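Side-chain contacts in PlzA (Borrelia burgdorferi, PDB 7MIE), which binds the second messenger cyclic di-GMP through a PilZ domain and probably acts as a signalling receptor for it in this tick-borne spirochaete: residues E171-D176 against R181-D186; A211-S216 against L229-E234. One frame throughout, in Å; residues are numbered along the deposited sequence.

Interaction 1. Residues E171-D176 against R181-D186; sequences ERIIID and RKLKID. With C2E (9,9'-[(2R,3R,3aS,5S,7aR,9R,10R,10aS,12S,14aR)-3,5,10,12-tetrahydroxy-5,12-dioxidooctahydro-2H,7H-difuro[3,2-d:3',2'-j][1,3,7,9,2,8]tetraoxadiphosphacyclododecine-2,9-diyl]bis(2-amino-1,9-dihydro-6H-purin-6-one)), chain C.
Leu183, the first residue to leave the helix 177-182, lays its CD1 methyl against two isoleucines of the preceding strand region. Apolar packing is all that joins the two segments. Leu183 CD1 lies 3.7 Å from CD1 of Ile175 and 4.3 Å from CG2 of Ile173, and the Ile175 and Leu183 side chains lie roughly perpendicular. Ile175 reaches the leucine because CG1 stands beside the backbone N (chi1 -63°) and the second torsion folds CD1 back. Tyr282 of helix 273-283 packs on both Ile173 and Leu183.

The polar link to the cyclic di-GMP is Arg172. It extends its chain from CG to NE, and NH2 gives a nearly straight hydrogen bond of 2.8 Å to phosphate oxygen O11, with 168° at the hydrogen. The guanidinium lies under a guanine, whose C4 stands 3.7 Å above the centre of the group, while P11 sits in its plane, at the edge. A second bound cyclic di-GMP accepts another hydrogen bond from NH2 through its O6. One arginine therefore serves phosphate and base together, probably with charge attraction to the phosphate, and strand 173-174, which follows it, is backed by the cluster of Ile173, Ile175 and Leu183.

Interaction 2. Residues A211-S216 against L229-E234; sequences ALVISS and LIFSFE. With C2E (9,9'-[(2R,3R,3aS,5S,7aR,9R,10R,10aS,12S,14aR)-3,5,10,12-tetrahydroxy-5,12-dioxidooctahydro-2H,7H-difuro[3,2-d:3',2'-j][1,3,7,9,2,8]tetraoxadiphosphacyclododecine-2,9-diyl]bis(2-amino-1,9-dihydro-6H-purin-6-one)), chain C.
Phe231 reaches from strand 228-233 across the interior to strand 210-215, and its ring carries the whole contact. From CB, the chain leaves with CG anti to the backbone N (chi1 167°), which sends the ring toward Ala211 and Val213. Along one side of the ring, CD1 is 4.2 Å from CG1 of Val213, and CE1 comes closer to that same methyl, at 3.7 Å. The methyl approaches obliquely, and the two side chains run antiparallel alongside one another. At the tip, CZ meets CB of Ala211 at 4.1 Å, with CE2 also near it; this methyl lies over one face, displaced from the ring centre. Ala190 and Ile242, from the neighbouring strands 189-193 and 240-250, also touch Phe231.

On the other side of strand 210-215 is the cyclic di-GMP. Ala211 N is 3.3 Å from C2 of a guanine, and Leu212 N is 3.6 Å from its N1, while CB of Leu212 lies 3.6 Å from O6. The two strands are not sheet neighbours: dispersion and shape alone join them, inside a curved antiparallel sheet consistent with the PilZ beta-barrel, while 210-215 offers backbone and a leucine to the base.

Both contacts reach the same antiparallel sheet and the same ligand, about 14 Å apart, centre to centre. In sequence they follow one another without overlap, yet they touch directly: Ile185 CG2 packs 3.7 Å from Phe233 CE2, so the turn after helix 177-182 adjoins strand 228-233. At the ligand, both approach the same guanine, which lies between the guanidinium from 171-176 and the backbone of 211-216. Strand 198-207 pairs with both strands 173-174 and 210-215 and supplies Asp205 and Ser207, which also bind the cyclic di-GMP; the side chain of Asp205 is about 5 Å from that of Ile175 and about 5 Å from that of Ala211.

Interaction 1. Residues E171-D176 against R181-D186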
loop_
_atom_site.group_PDB
_atom_site.type_symbol
_atom_site.label_atom_id
_atom_site.label_comp_id
_atom_site.label_asym_id
_atom_site.label_seq_id
_atom_site.Cartn_x
_atom_site.Cartn_y
_atom_site.Cartn_z
ATOM N N GLU A 171 6.061 -8.453 3.452
ATOM C CA GLU A 171 7.496 -8.654 3.334
ATOM C C GLU A 171 8.218 -7.355 3.718
ATOM O O GLU A 171 7.708 -6.230 3.653
ATOM C CB GLU A 171 7.848 -9.178 1.931
ATOM C CG GLU A 171 7.492 -8.228 0.783
ATOM C CD GLU A 171 6.105 -8.402 0.186
ATOM O OE1 GLU A 171 6.023 -8.557 -1.019
ATOM O OE2 GLU A 171 5.099 -8.380 0.955
ATOM N N ARG A 172 9.440 -7.563 4.168
ATOM C CA ARG A 172 10.357 -6.476 4.429
ATOM C C ARG A 172 11.355 -6.453 3.284
ATOM O O ARG A 172 11.740 -7.510 2.752
ATOM C CB ARG A 172 11.007 -6.690 5.799
ATOM C CG ARG A 172 9.976 -6.607 6.921
ATOM C CD ARG A 172 10.605 -6.955 8.251
ATOM N NE ARG A 172 9.512 -6.846 9.221
ATOM C CZ ARG A 172 9.649 -7.043 10.534
ATOM N NH1 ARG A 172 10.841 -7.307 11.036
ATOM N NH2 ARG A 172 8.587 -6.946 11.320
ATOM N N ILE A 173 11.737 -5.244 2.881
ATOM C CA ILE A 173 12.672 -5.066 1.779
ATOM C C ILE A 173 14.089 -5.031 2.339
ATOM O O ILE A 173 14.440 -4.094 3.044
ATOM C CB ILE A 173 12.357 -3.751 1.035
ATOM C CG1 ILE A 173 10.910 -3.717 0.526
ATOM C CG2 ILE A 173 13.374 -3.546 -0.109
ATOM C CD1 ILE A 173 10.419 -2.290 0.113
ATOM N N ILE A 174 14.925 -6.033 2.001
ATOM C CA ILE A 174 16.308 -6.033 2.463
ATOM C C ILE A 174 17.107 -5.101 1.574
ATOM O O ILE A 174 17.002 -5.198 0.352
ATOM C CB ILE A 174 16.918 -7.464 2.420
ATOM C CG1 ILE A 174 16.189 -8.389 3.398
ATOM C CG2 ILE A 174 18.416 -7.414 2.720
ATOM C CD1 ILE A 174 16.600 -9.850 3.314
ATOM N N ILE A 175 17.903 -4.218 2.189
ATOM C CA ILE A 175 18.646 -3.207 1.448
ATOM C C ILE A 175 19.910 -3.847 0.888
ATOM O O ILE A 175 20.716 -4.346 1.652
ATOM C CB ILE A 175 19.004 -2.042 2.385
ATOM C CG1 ILE A 175 17.701 -1.382 2.869
ATOM C CG2 ILE A 175 19.933 -1.040 1.704
ATOM C CD1 ILE A 175 16.783 -0.843 1.763
ATOM N N ASP A 176 20.033 -3.844 -0.432
ATOM C CA ASP A 176 21.202 -4.407 -1.096
ATOM C C ASP A 176 21.312 -3.721 -2.452
ATOM O O ASP A 176 20.536 -2.821 -2.739
ATOM C CB ASP A 176 21.121 -5.940 -1.172
ATOM C CG ASP A 176 20.017 -6.488 -2.066
ATOM O OD1 ASP A 176 19.463 -5.725 -2.873
ATOM O OD2 ASP A 176 19.705 -7.686 -1.939
ATOM N N ARG A 181 18.642 -0.070 -6.164
ATOM C CA ARG A 181 18.429 0.418 -7.509
ATOM C C ARG A 181 16.947 0.673 -7.764
ATOM O O ARG A 181 16.605 1.639 -8.452
ATOM C CB ARG A 181 19.109 -0.483 -8.554
ATOM C CG ARG A 181 20.624 -0.358 -8.532
ATOM C CD ARG A 181 21.292 -1.026 -9.724
ATOM N NE ARG A 181 21.305 -2.452 -9.498
ATOM C CZ ARG A 181 22.378 -3.226 -9.638
ATOM N NH1 ARG A 181 23.539 -2.703 -9.993
ATOM N NH2 ARG A 181 22.282 -4.517 -9.392
ATOM N N LYS A 182 16.076 -0.174 -7.194
ATOM C CA LYS A 182 14.650 -0.105 -7.479
ATOM C C LYS A 182 14.002 0.995 -6.633
ATOM O O LYS A 182 13.193 1.769 -7.138
ATOM C CB LYS A 182 14.000 -1.465 -7.186
ATOM C CG LYS A 182 12.504 -1.574 -7.499
ATOM C CD LYS A 182 12.128 -1.236 -8.951
ATOM C CE LYS A 182 10.766 -1.772 -9.340
ATOM N NZ LYS A 182 9.697 -0.903 -8.776
ATOM N N LEU A 183 14.377 1.065 -5.349
ATOM C CA LEU A 183 13.851 2.088 -4.446
ATOM C C LEU A 183 14.277 3.478 -4.905
ATOM O O LEU A 183 15.380 3.649 -5.419
ATOM C CB LEU A 183 14.473 1.858 -3.080
ATOM C CG LEU A 183 13.789 0.805 -2.222
ATOM C CD1 LEU A 183 14.717 0.479 -1.064
ATOM C CD2 LEU A 183 12.414 1.299 -1.728
ATOM N N LYS A 184 13.417 4.469 -4.686
ATOM C CA LYS A 184 13.740 5.822 -5.128
ATOM C C LYS A 184 14.468 6.549 -4.004
ATOM O O LYS A 184 14.162 7.710 -3.727
ATOM C CB LYS A 184 12.481 6.604 -5.517
ATOM C CG LYS A 184 11.607 6.003 -6.609
ATOM C CD LYS A 184 12.213 6.046 -8.004
ATOM C CE LYS A 184 11.681 4.966 -8.925
ATOM N NZ LYS A 184 12.749 4.434 -9.809
ATOM N N ILE A 185 15.387 5.844 -3.330
ATOM C CA ILE A 185 16.353 6.453 -2.424
ATOM C C ILE A 185 17.744 6.154 -2.970
ATOM O O ILE A 185 17.906 5.213 -3.719
ATOM C CB ILE A 185 16.219 5.961 -0.964
ATOM C CG1 ILE A 185 16.638 4.501 -0.799
ATOM C CG2 ILE A 185 14.813 6.213 -0.419
ATOM C CD1 ILE A 185 16.807 4.089 0.655
ATOM N N ASP A 186 18.736 6.951 -2.560
ATOM C CA ASP A 186 20.021 7.012 -3.242
ATOM C C ASP A 186 20.997 6.007 -2.648
ATOM O O ASP A 186 21.851 5.452 -3.347
ATOM C CB ASP A 186 20.622 8.417 -3.123
ATOM C CG ASP A 186 19.997 9.412 -4.084
ATOM O OD1 ASP A 186 19.427 8.969 -5.104
ATOM O OD2 ASP A 186 20.095 10.618 -3.811
HETATM P P1 C2E C . 5.452 -4.905 16.768
HETATM O O2P C2E C . 6.649 -5.480 17.395
HETATM O O1P C2E C . 4.626 -3.861 17.475
HETATM O "O5'" C2E C . 6.025 -4.125 15.484
HETATM C "C5'" C2E C . 5.112 -3.313 14.727
HETATM C "C4'" C2E C . 5.685 -3.067 13.351
HETATM O "O4'" C2E C . 6.979 -2.435 13.471
HETATM C "C3'" C2E C . 5.974 -4.322 12.522
HETATM O "O3'" C2E C . 4.754 -4.706 11.897
HETATM C "C2'" C2E C . 6.888 -3.684 11.441
HETATM O "O2'" C2E C . 6.106 -2.905 10.557
HETATM C "C1'" C2E C . 7.713 -2.699 12.287
HETATM N N9 C2E C . 9.011 -3.244 12.651
HETATM C C8 C2E C . 9.475 -3.677 13.873
HETATM N N7 C2E C . 10.706 -4.109 13.834
HETATM C C5 C2E C . 11.057 -3.986 12.486
HETATM C C6 C2E C . 12.257 -4.323 11.817
HETATM O O6 C2E C . 13.252 -4.880 12.305
HETATM N N1 C2E C . 12.171 -4.037 10.443
HETATM C C2 C2E C . 11.078 -3.481 9.810
HETATM N N2 C2E C . 11.150 -3.276 8.477
HETATM N N3 C2E C . 9.946 -3.167 10.431
HETATM C C4 C2E C . 10.021 -3.448 11.762
HETATM P P11 C2E C . 4.655 -6.214 11.315
HETATM O O21 C2E C . 3.364 -6.218 10.568
HETATM O O11 C2E C . 5.919 -6.469 10.539
HETATM O O5A C2E C . 4.692 -7.113 12.655
HETATM C C5A C2E C . 3.456 -7.139 13.412
HETATM C C4A C2E C . 3.733 -7.755 14.754
HETATM O O4A C2E C . 4.140 -9.133 14.590
HETATM C C3A C2E C . 4.891 -7.104 15.513
HETATM O O3A C2E C . 4.378 -5.929 16.137
HETATM C C2A C2E C . 5.283 -8.240 16.454
HETATM O O2A C2E C . 4.391 -8.363 17.553
HETATM C C1A C2E C . 5.158 -9.436 15.502
HETATM N N91 C2E C . 6.387 -9.797 14.820
HETATM C C81 C2E C . 6.707 -9.595 13.494
HETATM N N71 C2E C . 7.904 -10.039 13.208
HETATM C C51 C2E C . 8.396 -10.574 14.402
HETATM C C61 C2E C . 9.636 -11.208 14.705
HETATM O O61 C2E C . 10.597 -11.472 13.972
HETATM N N11 C2E C . 9.696 -11.597 16.040
HETATM C C21 C2E C . 8.729 -11.362 16.985
HETATM N N21 C2E C . 8.999 -11.811 18.224
HETATM N N31 C2E C . 7.546 -10.813 16.706
HETATM C C41 C2E C . 7.461 -10.423 15.396
#

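Interaction 2. Residues A211-S216 against L229-E234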
loop_
_atom_site.group_PDB
_atom_site.type_symbol
_atom_site.label_atom_id
_atom_site.label_comp_id
_atom_site.label_asym_id
_atom_site.label_seq_id
_atom_site.Cartn_x
_atom_site.Cartn_y
_atom_site.Cartn_z
ATOM N N ALA A 211 11.505 -0.172 10.099
ATOM C CA ALA A 211 12.834 -0.263 9.528
ATOM C C ALA A 211 13.750 -0.979 10.501
ATOM O O ALA A 211 13.471 -1.016 11.695
ATOM C CB ALA A 211 13.392 1.123 9.221
ATOM N N LEU A 212 14.803 -1.595 9.966
ATOM C CA LEU A 212 15.890 -2.065 10.812
ATOM C C LEU A 212 17.109 -1.267 10.396
ATOM O O LEU A 212 17.357 -1.136 9.197
ATOM C CB LEU A 212 16.153 -3.559 10.575
ATOM C CG LEU A 212 17.339 -4.137 11.366
ATOM C CD1 LEU A 212 17.065 -4.160 12.876
ATOM C CD2 LEU A 212 17.653 -5.549 10.895
ATOM N N VAL A 213 17.819 -0.682 11.381
ATOM C CA VAL A 213 19.005 0.094 11.074
ATOM C C VAL A 213 20.149 -0.421 11.948
ATOM O O VAL A 213 19.916 -1.001 12.998
ATOM C CB VAL A 213 18.796 1.600 11.303
ATOM C CG1 VAL A 213 17.685 2.164 10.411
ATOM C CG2 VAL A 213 18.522 1.892 12.780
ATOM N N ILE A 214 21.372 -0.226 11.456
ATOM C CA ILE A 214 22.583 -0.572 12.185
ATOM C C ILE A 214 23.335 0.717 12.504
ATOM O O ILE A 214 23.371 1.631 11.684
ATOM C CB ILE A 214 23.427 -1.559 11.354
ATOM C CG1 ILE A 214 22.920 -2.985 11.563
ATOM C CG2 ILE A 214 24.915 -1.427 11.659
ATOM C CD1 ILE A 214 23.816 -4.066 11.001
ATOM N N SER A 215 23.903 0.793 13.718
ATOM C CA SER A 215 24.804 1.892 14.046
ATOM C C SER A 215 25.559 1.629 15.347
ATOM O O SER A 215 25.615 0.493 15.826
ATOM C CB SER A 215 24.072 3.216 14.094
ATOM O OG SER A 215 23.768 3.594 15.430
ATOM N N SER A 216 26.136 2.719 15.880
ATOM C CA SER A 216 26.704 2.824 17.218
ATOM C C SER A 216 25.978 3.941 17.985
ATOM O O SER A 216 25.943 3.869 19.233
ATOM C CB SER A 216 28.177 3.107 17.137
ATOM O OG SER A 216 28.711 2.630 15.910
ATOM N N LEU A 229 11.869 7.971 18.817
ATOM C CA LEU A 229 12.928 8.417 17.937
ATOM C C LEU A 229 12.360 8.977 16.640
ATOM O O LEU A 229 11.173 8.894 16.367
ATOM C CB LEU A 229 13.898 7.261 17.684
ATOM C CG LEU A 229 13.272 6.013 17.068
ATOM C CD1 LEU A 229 13.179 6.164 15.551
ATOM C CD2 LEU A 229 14.084 4.786 17.431
ATOM N N ILE A 230 13.241 9.611 15.871
ATOM C CA ILE A 230 12.884 10.129 14.569
ATOM C C ILE A 230 13.889 9.529 13.591
ATOM O O ILE A 230 15.104 9.636 13.778
ATOM C CB ILE A 230 12.831 11.676 14.531
ATOM C CG1 ILE A 230 11.704 12.220 15.415
ATOM C CG2 ILE A 230 12.684 12.166 13.099
ATOM C CD1 ILE A 230 11.881 13.652 15.855
ATOM N N PHE A 231 13.352 8.792 12.612
ATOM C CA PHE A 231 14.166 8.180 11.573
ATOM C C PHE A 231 14.078 9.068 10.348
ATOM O O PHE A 231 12.996 9.489 9.963
ATOM C CB PHE A 231 13.609 6.777 11.282
ATOM C CG PHE A 231 14.100 6.073 10.038
ATOM C CD1 PHE A 231 15.420 5.661 9.938
ATOM C CD2 PHE A 231 13.224 5.760 9.000
ATOM C CE1 PHE A 231 15.853 4.954 8.821
ATOM C CE2 PHE A 231 13.658 5.048 7.884
ATOM C CZ PHE A 231 14.975 4.659 7.800
ATOM N N SER A 232 15.230 9.352 9.736
ATOM C CA SER A 232 15.205 10.223 8.583
ATOM C C SER A 232 16.281 9.834 7.583
ATOM O O SER A 232 17.297 9.200 7.919
ATOM C CB SER A 232 15.331 11.691 9.014
ATOM O OG SER A 232 16.646 11.950 9.469
ATOM N N PHE A 233 16.015 10.209 6.336
ATOM C CA PHE A 233 17.006 10.060 5.286
ATOM C C PHE A 233 16.770 11.103 4.200
ATOM O O PHE A 233 15.662 11.600 4.023
ATOM C CB PHE A 233 16.925 8.665 4.663
ATOM C CG PHE A 233 15.524 8.216 4.309
ATOM C CD1 PHE A 233 14.732 7.552 5.243
ATOM C CD2 PHE A 233 15.016 8.399 3.029
ATOM C CE1 PHE A 233 13.457 7.109 4.901
ATOM C CE2 PHE A 233 13.745 7.950 2.688
ATOM C CZ PHE A 233 12.966 7.300 3.624
ATOM N N GLU A 234 17.825 11.382 3.429
ATOM C CA GLU A 234 17.743 12.397 2.391
ATOM C C GLU A 234 16.781 11.893 1.331
ATOM O O GLU A 234 16.793 10.712 0.985
ATOM C CB GLU A 234 19.119 12.655 1.775
ATOM C CG GLU A 234 20.116 13.251 2.755
ATOM C CD GLU A 234 20.381 14.746 2.644
ATOM O OE1 GLU A 234 21.481 15.174 3.053
ATOM O OE2 GLU A 234 19.484 15.489 2.181
HETATM P P1 C2E C . 5.452 -4.905 16.768
HETATM O O2P C2E C . 6.649 -5.480 17.395
HETATM O O1P C2E C . 4.626 -3.861 17.475
HETATM O "O5'" C2E C . 6.025 -4.125 15.484
HETATM C "C5'" C2E C . 5.112 -3.313 14.727
HETATM C "C4'" C2E C . 5.685 -3.067 13.351
HETATM O "O4'" C2E C . 6.979 -2.435 13.471
HETATM C "C3'" C2E C . 5.974 -4.322 12.522
HETATM O "O3'" C2E C . 4.754 -4.706 11.897
HETATM C "C2'" C2E C . 6.888 -3.684 11.441
HETATM O "O2'" C2E C . 6.106 -2.905 10.557
HETATM C "C1'" C2E C . 7.713 -2.699 12.287
HETATM N N9 C2E C . 9.011 -3.244 12.651
HETATM C C8 C2E C . 9.475 -3.677 13.873
HETATM N N7 C2E C . 10.706 -4.109 13.834
HETATM C C5 C2E C . 11.057 -3.986 12.486
HETATM C C6 C2E C . 12.257 -4.323 11.817
HETATM O O6 C2E C . 13.252 -4.880 12.305
HETATM N N1 C2E C . 12.171 -4.037 10.443
HETATM C C2 C2E C . 11.078 -3.481 9.810
HETATM N N2 C2E C . 11.150 -3.276 8.477
HETATM N N3 C2E C . 9.946 -3.167 10.431
HETATM C C4 C2E C . 10.021 -3.448 11.762
HETATM P P11 C2E C . 4.655 -6.214 11.315
HETATM O O21 C2E C . 3.364 -6.218 10.568
HETATM O O11 C2E C . 5.919 -6.469 10.539
HETATM O O5A C2E C . 4.692 -7.113 12.655
HETATM C C5A C2E C . 3.456 -7.139 13.412
HETATM C C4A C2E C . 3.733 -7.755 14.754
HETATM O O4A C2E C . 4.140 -9.133 14.590
HETATM C C3A C2E C . 4.891 -7.104 15.513
HETATM O O3A C2E C . 4.378 -5.929 16.137
HETATM C C2A C2E C . 5.283 -8.240 16.454
HETATM O O2A C2E C . 4.391 -8.363 17.553
HETATM C C1A C2E C . 5.158 -9.436 15.502
HETATM N N91 C2E C . 6.387 -9.797 14.820
HETATM C C81 C2E C . 6.707 -9.595 13.494
HETATM N N71 C2E C . 7.904 -10.039 13.208
HETATM C C51 C2E C . 8.396 -10.574 14.402
HETATM C C61 C2E C . 9.636 -11.208 14.705
HETATM O O61 C2E C . 10.597 -11.472 13.972
HETATM N N11 C2E C . 9.696 -11.597 16.040
HETATM C C21 C2E C . 8.729 -11.362 16.985
HETATM N N21 C2E C . 8.999 -11.811 18.224
HETATM N N31 C2E C . 7.546 -10.813 16.706
HETATM C C41 C2E C . 7.461 -10.423 15.396
#